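Local coordinates for uncharacterized lipoprotein GfcB (Escherichia coli K12, PDB 2IN5) that is of uncertain function but, as a lipoprotein of the GfcB/YjbF group 4 capsule family, probably takes part in capsule polysaccharide export or assembly at the cell envelope, at the interface of chains A and B. Residues are numbered along the deposited sequence; one frame, centred on the assembly and turned at random. Chains: chain A/B, Hypothetical lipoprotein ymcC.

Contact 1: the interface of chains A and B. Residues chain A 34, 51-53; chain B 6-8.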
loop_
_atom_site.group_PDB
_atom_site.type_symbol
_atom_site.label_atom_id
_atom_site.label_comp_id
_atom_site.label_asym_id
_atom_site.label_seq_id
_atom_site.Cartn_x
_atom_site.Cartn_y
_atom_site.Cartn_z
ATOM N N TYR A 34 -14.755 5.724 -6.157
ATOM C CA TYR A 34 -13.748 5.878 -5.110
ATOM C C TYR A 34 -13.412 7.321 -4.772
ATOM O O TYR A 34 -13.717 8.239 -5.528
ATOM C CB TYR A 34 -12.469 5.139 -5.513
ATOM C CG TYR A 34 -12.132 5.290 -6.976
ATOM C CD1 TYR A 34 -11.612 6.482 -7.479
ATOM C CD2 TYR A 34 -12.383 4.250 -7.871
ATOM C CE1 TYR A 34 -11.354 6.629 -8.841
ATOM C CE2 TYR A 34 -12.129 4.388 -9.226
ATOM C CZ TYR A 34 -11.619 5.576 -9.704
ATOM O OH TYR A 34 -11.375 5.704 -11.053
ATOM N N LEU A 51 -7.523 7.927 -4.532
ATOM C CA LEU A 51 -7.150 7.101 -3.382
ATOM C C LEU A 51 -6.963 5.692 -3.872
ATOM O O LEU A 51 -7.928 5.001 -4.205
ATOM C CB LEU A 51 -8.228 7.127 -2.286
ATOM C CG LEU A 51 -8.068 6.181 -1.077
ATOM C CD1 LEU A 51 -6.731 6.420 -0.363
ATOM C CD2 LEU A 51 -9.226 6.413 -0.116
ATOM N N GLY A 52 -5.707 5.267 -3.921
ATOM C CA GLY A 52 -5.405 3.930 -4.389
ATOM C C GLY A 52 -5.701 2.851 -3.366
ATOM O O GLY A 52 -6.347 1.861 -3.690
ATOM N N TYR A 53 -5.247 3.033 -2.131
ATOM C CA TYR A 53 -5.472 2.013 -1.116
ATOM C C TYR A 53 -5.183 2.489 0.290
ATOM O O TYR A 53 -4.579 3.543 0.489
ATOM C CB TYR A 53 -4.621 0.786 -1.434
ATOM C CG TYR A 53 -3.201 1.129 -1.836
ATOM C CD1 TYR A 53 -2.214 1.356 -0.877
ATOM C CD2 TYR A 53 -2.849 1.246 -3.179
ATOM C CE1 TYR A 53 -0.912 1.688 -1.249
ATOM C CE2 TYR A 53 -1.553 1.581 -3.560
ATOM C CZ TYR A 53 -0.592 1.798 -2.593
ATOM O OH TYR A 53 0.691 2.107 -2.981
ATOM N N GLN B 6 -13.484 5.392 0.297
ATOM C CA GLN B 6 -13.596 4.358 -0.718
ATOM C C GLN B 6 -12.332 4.431 -1.564
ATOM O O GLN B 6 -12.087 5.421 -2.248
ATOM C CB GLN B 6 -14.826 4.609 -1.592
ATOM C CG GLN B 6 -15.164 3.477 -2.547
ATOM C CD GLN B 6 -15.661 2.241 -1.822
ATOM O OE1 GLN B 6 -15.913 2.278 -0.617
ATOM N NE2 GLN B 6 -15.820 1.144 -2.555
ATOM N N SER B 7 -11.522 3.389 -1.492
ATOM C CA SER B 7 -10.291 3.339 -2.244
ATOM C C SER B 7 -10.555 2.504 -3.476
ATOM O O SER B 7 -11.536 1.760 -3.524
ATOM C CB SER B 7 -9.202 2.648 -1.432
ATOM O OG SER B 7 -9.478 1.261 -1.382
HETATM N N MSE B 8 -9.663 2.609 -4.456
HETATM C CA MSE B 8 -9.780 1.827 -5.676
HETATM C C MSE B 8 -9.767 0.327 -5.383
HETATM O O MSE B 8 -10.420 -0.449 -6.078
HETATM C CB MSE B 8 -8.634 2.157 -6.633
HETATM C CG MSE B 8 -8.645 3.564 -7.237
HETATM SE SE MSE B 8 -7.310 3.681 -8.695
HETATM C CE MSE B 8 -8.455 3.033 -10.121
#

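Contact 2: the interface of chains A and B. Residues chain A 34-35, 51, 54, 61, 196; chain B 5-6.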
loop_
_atom_site.group_PDB
_atom_site.type_symbol
_atom_site.label_atom_id
_atom_site.label_comp_id
_atom_site.label_asym_id
_atom_site.label_seq_id
_atom_site.Cartn_x
_atom_site.Cartn_y
_atom_site.Cartn_z
ATOM N N TYR A 34 -14.755 5.724 -6.157
ATOM C CA TYR A 34 -13.748 5.878 -5.110
ATOM C C TYR A 34 -13.412 7.321 -4.772
ATOM O O TYR A 34 -13.717 8.239 -5.528
ATOM C CB TYR A 34 -12.469 5.139 -5.513
ATOM C CG TYR A 34 -12.132 5.290 -6.976
ATOM C CD1 TYR A 34 -11.612 6.482 -7.479
ATOM C CD2 TYR A 34 -12.383 4.250 -7.871
ATOM C CE1 TYR A 34 -11.354 6.629 -8.841
ATOM C CE2 TYR A 34 -12.129 4.388 -9.226
ATOM C CZ TYR A 34 -11.619 5.576 -9.704
ATOM O OH TYR A 34 -11.375 5.704 -11.053
ATOM N N SER A 35 -12.770 7.497 -3.622
ATOM C CA SER A 35 -12.368 8.800 -3.121
ATOM C C SER A 35 -11.309 9.472 -3.985
ATOM O O SER A 35 -10.430 8.819 -4.541
ATOM C CB SER A 35 -11.872 8.659 -1.678
ATOM O OG SER A 35 -12.903 8.148 -0.848
ATOM N N LEU A 51 -7.523 7.927 -4.532
ATOM C CA LEU A 51 -7.150 7.101 -3.382
ATOM C C LEU A 51 -6.963 5.692 -3.872
ATOM O O LEU A 51 -7.928 5.001 -4.205
ATOM C CB LEU A 51 -8.228 7.127 -2.286
ATOM C CG LEU A 51 -8.068 6.181 -1.077
ATOM C CD1 LEU A 51 -6.731 6.420 -0.363
ATOM C CD2 LEU A 51 -9.226 6.413 -0.116
ATOM N N ILE A 54 -5.627 1.714 1.271
ATOM C CA ILE A 54 -5.406 2.093 2.666
ATOM C C ILE A 54 -4.697 0.983 3.422
ATOM O O ILE A 54 -5.086 -0.176 3.339
ATOM C CB ILE A 54 -6.740 2.414 3.377
ATOM C CG1 ILE A 54 -7.528 3.451 2.559
ATOM C CG2 ILE A 54 -6.473 2.939 4.776
ATOM C CD1 ILE A 54 -8.920 3.729 3.100
ATOM N N TRP A 61 -2.762 8.175 -1.585
ATOM C CA TRP A 61 -3.280 8.801 -2.798
ATOM C C TRP A 61 -2.250 8.815 -3.932
ATOM O O TRP A 61 -1.083 9.141 -3.727
ATOM C CB TRP A 61 -3.723 10.230 -2.495
ATOM C CG TRP A 61 -4.578 10.338 -1.270
ATOM C CD1 TRP A 61 -4.159 10.273 0.028
ATOM C CD2 TRP A 61 -6.001 10.513 -1.223
ATOM N NE1 TRP A 61 -5.229 10.399 0.881
ATOM C CE2 TRP A 61 -6.373 10.548 0.142
ATOM C CE3 TRP A 61 -6.995 10.643 -2.199
ATOM C CZ2 TRP A 61 -7.701 10.712 0.557
ATOM C CZ3 TRP A 61 -8.319 10.805 -1.792
ATOM C CH2 TRP A 61 -8.659 10.837 -0.422
ATOM N N LYS A 196 -14.966 13.239 -2.635
ATOM C CA LYS A 196 -16.000 12.276 -2.311
ATOM C C LYS A 196 -16.387 12.359 -0.847
ATOM O O LYS A 196 -15.570 12.125 0.042
ATOM C CB LYS A 196 -15.540 10.874 -2.671
ATOM C CG LYS A 196 -16.538 9.815 -2.346
ATOM C CD LYS A 196 -16.109 8.509 -2.952
ATOM C CE LYS A 196 -17.002 7.432 -2.452
ATOM N NZ LYS A 196 -18.391 7.928 -2.587
ATOM N N GLN B 5 -13.715 5.917 3.892
ATOM C CA GLN B 5 -13.341 6.273 2.531
ATOM C C GLN B 5 -13.475 5.099 1.591
ATOM O O GLN B 5 -13.580 3.954 2.025
ATOM C CB GLN B 5 -11.908 6.775 2.492
ATOM C CG GLN B 5 -11.656 7.941 3.408
ATOM C CD GLN B 5 -10.201 8.348 3.406
ATOM O OE1 GLN B 5 -9.313 7.508 3.519
ATOM N NE2 GLN B 5 -9.950 9.641 3.288
ATOM N N GLN B 6 -13.484 5.392 0.297
ATOM C CA GLN B 6 -13.596 4.358 -0.718
ATOM C C GLN B 6 -12.332 4.431 -1.564
ATOM O O GLN B 6 -12.087 5.421 -2.248
ATOM C CB GLN B 6 -14.826 4.609 -1.592
ATOM C CG GLN B 6 -15.164 3.477 -2.547
ATOM C CD GLN B 6 -15.661 2.241 -1.822
ATOM O OE1 GLN B 6 -15.913 2.278 -0.617
ATOM N NE2 GLN B 6 -15.820 1.144 -2.555
#

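Contact 1: the interface of chains A and B
A:Tyr34 lays one face of its ring against the side chain of B:Met8, a selenomethionine. Both chains are copies of one GfcB/YjbF-family lipoprotein, and the N-terminal segment of chain B, at the start of helix 8-16, packs on strand 47-55 of chain A. The tight part centres on B:Met8. B:Met8 CG sits over the middle of the A:Tyr34 ring, 3.9 Å from the centroid, in a CH-pi contact. The selenomethionine chain then bends at its third torsion (chi3 87°). This turn carries the methyl B:Met8 CE towards the phenol end, 4.0 Å from A:Tyr34 CE2. At about a right angle to the ring, B:Met8 CG lies 3.4 Å from the carbonyl A:Leu51 O. A:Leu51 O accepts a hydrogen bond from B:Met8 N at 3.0 Å, fairly straight (158° at H) and in the carbonyl plane. The bond ties the first turn of the helix to the strand. A:Tyr34 CB also lies 3.3 Å from the backbone B:Gln6 O, and A:Tyr34 CA touches B:Gln6 CG. A leucine in place of A:Tyr34 would probably leave the B:Met8 side chain without its flat aromatic support and freer to turn. The other end is looser. B:Ser7 lays its CA near A:Leu51 O, and B:Ser7 CB packs 3.7 Å from A:Leu51 CG. B:Ser7 OG stands 3.9 Å from A:Gly52 O, with no hydrogen bond assigned. A:Gly52 and A:Tyr53 lose little surface here.

Contact 2: the interface of chains A and B
B:Gln5 and B:Gln6 send their side chains to different parts of chain A, while the backbone of B:Gln6 pairs with A:Ser35. The B:Gln5 chain runs extended beyond CG, which carries its amide past A:Leu51 to A:Ile54 and A:Trp61. It crosses all three side chains at about a right angle. B:Gln5 CB packs 3.8 Å from A:Leu51 CD2. At the far end, OE1 meets the A:Ile54 CD1 methyl. B:Gln5 NE2 lies 3.7 Å from A:Trp61 CZ2, with the amide plane almost perpendicular to the indole (84°). These are packing contacts, with no hydrogen bond assigned to the amide. A:Leu51 lies between the two: its CD1 rests over one face of the A:Trp61 ring, while CD2 faces B:Gln5. B:Gln6 instead crosses A:Lys196 obliquely, aliphatic part to aliphatic part, with B:Gln6 CB 3.7 Å from A:Lys196 CE. The polar grip lies between these two side chains. A:Ser35 N donates to B:Gln6 O at 2.6 Å, almost linear (175° at H). B:Gln6 N donates in return to the hydroxyl A:Ser35 OG at 3.0 Å. The hydroxyl lies beside its own backbone N (chi1 -60°), which brings both groups of A:Ser35 to the same residue. A weak bond from OG to B:Gln6 O may add to this. The site holds the N-terminal stretch of one copy against strands 47-55 and 58-62 and the neighbouring loops of the other and is likely to steady the pair.

Contact 1 and contact 2 are adjoining parts of one patch, their C-alpha centres about 4 Å apart. They share A:Tyr34, A:Leu51 and B:Gln6. The chain B segment runs through both: contact 2 takes the extended residues, and contact 1 the entry into helix 8-16. Strand 47-55 of chain A serves both, and contact 2 also reaches strand 58-62. The interface is two-fold symmetric, so each chain lends its N-terminal segment to the other. Such a reciprocal exchange is consistent with a dimer, though the structure alone does not show that it forms in the cell.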